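Local structure of transcription initiation factor IIB (Methanocaldococcus vulcanius, 5O9I) at residues A[27-30]-A[31-35]. The protein carries a mini-intein of the HINT fold, which probably excises itself from the transcription factor precursor by protein splicing. Residues are numbered along the deposited sequence; the frame is centred on the assembly and turned at random.
Sequences ELID and EIIKN
Glu27, Leu28, Ile29 and Asp30 each pass a backbone carbonyl to the amide four residues on, and helix 25-34 of this intein illustrates how such a ladder sets side chains above one another on an amphipathic helix. The bonds run from Glu31 N to Glu27 O, Ile32 N to Leu28 O and Ile33 N to Ile29 O, the last 2.9 Å. They are joined by one from Lys34 N to Asp30 O, at 2.7 Å. Past Lys34 the chain leaves helical geometry at Asn35, whose backbone N still bonds Glu31 O.

The apolar contacts follow the same i to i+4 spacing. Ile32 turns CG1 beside its own backbone N (chi1 -73°), which carries CD1 back over the preceding turn to within 3.6 Å of Leu28 CG, the branch point of the leucine. One residue on, CD1 of Ile33 meets the CG2 branch of Ile29 at 3.8 Å, the two side chains crossing at a slant. These residues face the sheets: Leu28 rests on Ile12 and Ile14, while Ile29 and Ile32 share Val72. With an alanine at Ile32, Leu28 would probably lose its neighbour on the next turn and a gap would open against Val72.

Among the charged groups, OD1 of Asp30 meets the sheet beneath the helix, in a salt bridge with Arg74 (strand 71-76) and a hydrogen bond with the hydroxyl of Tyr173 (strand 171-176). Glu27 and Glu31 keep their carboxylates well apart on the exposed side, where OE2 of Glu27 lies 7.0 Å from OE1 of Glu31. Hydrophobic contact thus seats the helix on the strands, and the anchored carboxylate of Asp30 probably helps fix its rotation there.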
ATOM      1  N   GLU A  27      -6.178   9.357  -7.653  1.00 97.68           N
ATOM      2  CA  GLU A  27      -5.992  10.642  -8.315  1.00 98.96           C
ATOM      3  C   GLU A  27      -4.558  10.723  -8.781  1.00 94.35           C
ATOM      4  O   GLU A  27      -4.281  11.050  -9.910  1.00 95.25           O
ATOM      5  CB  GLU A  27      -6.325  11.810  -7.387  1.00 99.46           C
ATOM      6  CG  GLU A  27      -5.737  13.175  -7.789  1.00103.02           C
ATOM      7  CD  GLU A  27      -5.687  14.185  -6.608  1.00102.95           C
ATOM      8  OE1 GLU A  27      -6.438  15.199  -6.672  1.00104.97           O
ATOM      9  OE2 GLU A  27      -4.915  13.959  -5.618  1.00 97.82           O
ATOM     10  N   LEU A  28      -3.626  10.399  -7.919  1.00 91.55           N
ATOM     11  CA  LEU A  28      -2.241  10.435  -8.376  1.00 91.08           C
ATOM     12  C   LEU A  28      -2.047   9.636  -9.678  1.00 95.32           C
ATOM     13  O   LEU A  28      -1.424  10.122 -10.619  1.00 93.80           O
ATOM     14  CB  LEU A  28      -1.309   9.919  -7.336  1.00 85.23           C
ATOM     15  CG  LEU A  28       0.163   9.915  -7.765  1.00 84.14           C
ATOM     16  CD1 LEU A  28       0.776  11.295  -8.011  1.00 84.24           C
ATOM     17  CD2 LEU A  28       1.014   9.163  -6.766  1.00 79.11           C
ATOM     18  N   ILE A  29      -2.625   8.436  -9.729  1.00 95.73           N
ATOM     19  CA  ILE A  29      -2.325   7.470 -10.768  1.00 95.54           C
ATOM     20  C   ILE A  29      -3.093   7.709 -12.035  1.00100.28           C
ATOM     21  O   ILE A  29      -2.511   7.617 -13.112  1.00105.37           O
ATOM     22  CB  ILE A  29      -2.516   6.027 -10.270  1.00 93.44           C
ATOM     23  CG1 ILE A  29      -1.290   5.640  -9.436  1.00 87.73           C
ATOM     24  CG2 ILE A  29      -2.697   5.072 -11.449  1.00 96.00           C
ATOM     25  CD1 ILE A  29      -1.426   4.338  -8.698  1.00 85.51           C
ATOM     26  N   ASP A  30      -4.397   7.959 -11.913  1.00101.91           N
ATOM     27  CA  ASP A  30      -5.222   8.461 -13.036  1.00102.49           C
ATOM     28  C   ASP A  30      -4.468   9.585 -13.730  1.00106.37           C
ATOM     29  O   ASP A  30      -4.078   9.464 -14.872  1.00114.50           O
ATOM     30  CB  ASP A  30      -6.583   8.924 -12.555  1.00100.02           C
ATOM     31  CG  ASP A  30      -7.453   7.761 -12.085  1.00 99.21           C
ATOM     32  OD1 ASP A  30      -6.925   6.648 -12.063  1.00 98.48           O
ATOM     33  OD2 ASP A  30      -8.650   7.907 -11.741  1.00100.70           O
ATOM     34  N   GLU A  31      -4.160  10.627 -12.990  1.00107.83           N
ATOM     35  CA  GLU A  31      -3.404  11.773 -13.510  1.00111.01           C
ATOM     36  C   GLU A  31      -2.123  11.365 -14.246  1.00107.95           C
ATOM     37  O   GLU A  31      -1.940  11.696 -15.378  1.00114.26           O
ATOM     38  CB  GLU A  31      -3.065  12.753 -12.374  1.00112.30           C
ATOM     39  CG  GLU A  31      -2.704  14.153 -12.856  1.00116.86           C
ATOM     40  CD  GLU A  31      -1.385  14.725 -12.318  1.00119.09           C
ATOM     41  OE1 GLU A  31      -0.822  14.249 -11.271  1.00120.19           O
ATOM     42  OE2 GLU A  31      -0.908  15.672 -12.987  1.00121.52           O
ATOM     43  N   ILE A  32      -1.269  10.613 -13.620  1.00103.89           N
ATOM     44  CA  ILE A  32      -0.009  10.147 -14.232  1.00103.67           C
ATOM     45  C   ILE A  32      -0.202   9.410 -15.535  1.00108.10           C
ATOM     46  O   ILE A  32       0.503   9.695 -16.512  1.00110.42           O
ATOM     47  CB  ILE A  32       0.719   9.186 -13.289  1.00 98.52           C
ATOM     48  CG1 ILE A  32       1.320   9.977 -12.128  1.00 95.51           C
ATOM     49  CG2 ILE A  32       1.832   8.436 -13.995  1.00 98.56           C
ATOM     50  CD1 ILE A  32       1.596   9.105 -10.943  1.00 92.75           C
ATOM     51  N   ILE A  33      -1.114   8.428 -15.519  1.00108.10           N
ATOM     52  CA  ILE A  33      -1.524   7.673 -16.711  1.00109.12           C
ATOM     53  C   ILE A  33      -2.063   8.640 -17.757  1.00116.52           C
ATOM     54  O   ILE A  33      -1.631   8.605 -18.924  1.00119.04           O
ATOM     55  CB  ILE A  33      -2.622   6.608 -16.382  1.00106.50           C
ATOM     56  CG1 ILE A  33      -2.003   5.402 -15.657  1.00100.50           C
ATOM     57  CG2 ILE A  33      -3.445   6.152 -17.619  1.00109.57           C
ATOM     58  CD1 ILE A  33      -2.981   4.364 -15.144  1.00 98.84           C
ATOM     59  N   LYS A  34      -3.008   9.490 -17.318  1.00119.16           N
ATOM     60  CA  LYS A  34      -3.648  10.463 -18.166  1.00124.70           C
ATOM     61  C   LYS A  34      -2.624  11.314 -18.928  1.00130.37           C
ATOM     62  O   LYS A  34      -2.841  11.572 -20.121  1.00138.06           O
ATOM     63  CB  LYS A  34      -4.623  11.376 -17.378  1.00123.54           C
ATOM     64  CG  LYS A  34      -5.788  11.947 -18.199  1.00128.39           C
ATOM     65  CD  LYS A  34      -6.057  13.449 -18.040  1.00129.24           C
ATOM     66  CE  LYS A  34      -7.310  13.854 -18.819  1.00135.35           C
ATOM     67  NZ  LYS A  34      -7.231  15.186 -19.497  1.00139.54           N
ATOM     68  N   ASN A  35      -1.520  11.728 -18.284  1.00128.57           N
ATOM     69  CA  ASN A  35      -0.549  12.601 -18.969  1.00134.41           C
ATOM     70  C   ASN A  35       0.799  11.988 -19.247  1.00135.17           C
ATOM     71  O   ASN A  35       1.793  12.713 -19.414  1.00135.83           O
ATOM     72  CB  ASN A  35      -0.387  13.973 -18.279  1.00135.42           C
ATOM     73  CG  ASN A  35      -0.255  13.894 -16.802  1.00133.06           C
ATOM     74  OD1 ASN A  35       0.264  12.928 -16.234  1.00135.92           O
ATOM     75  ND2 ASN A  35      -0.721  14.952 -16.144  1.00135.06           N
TER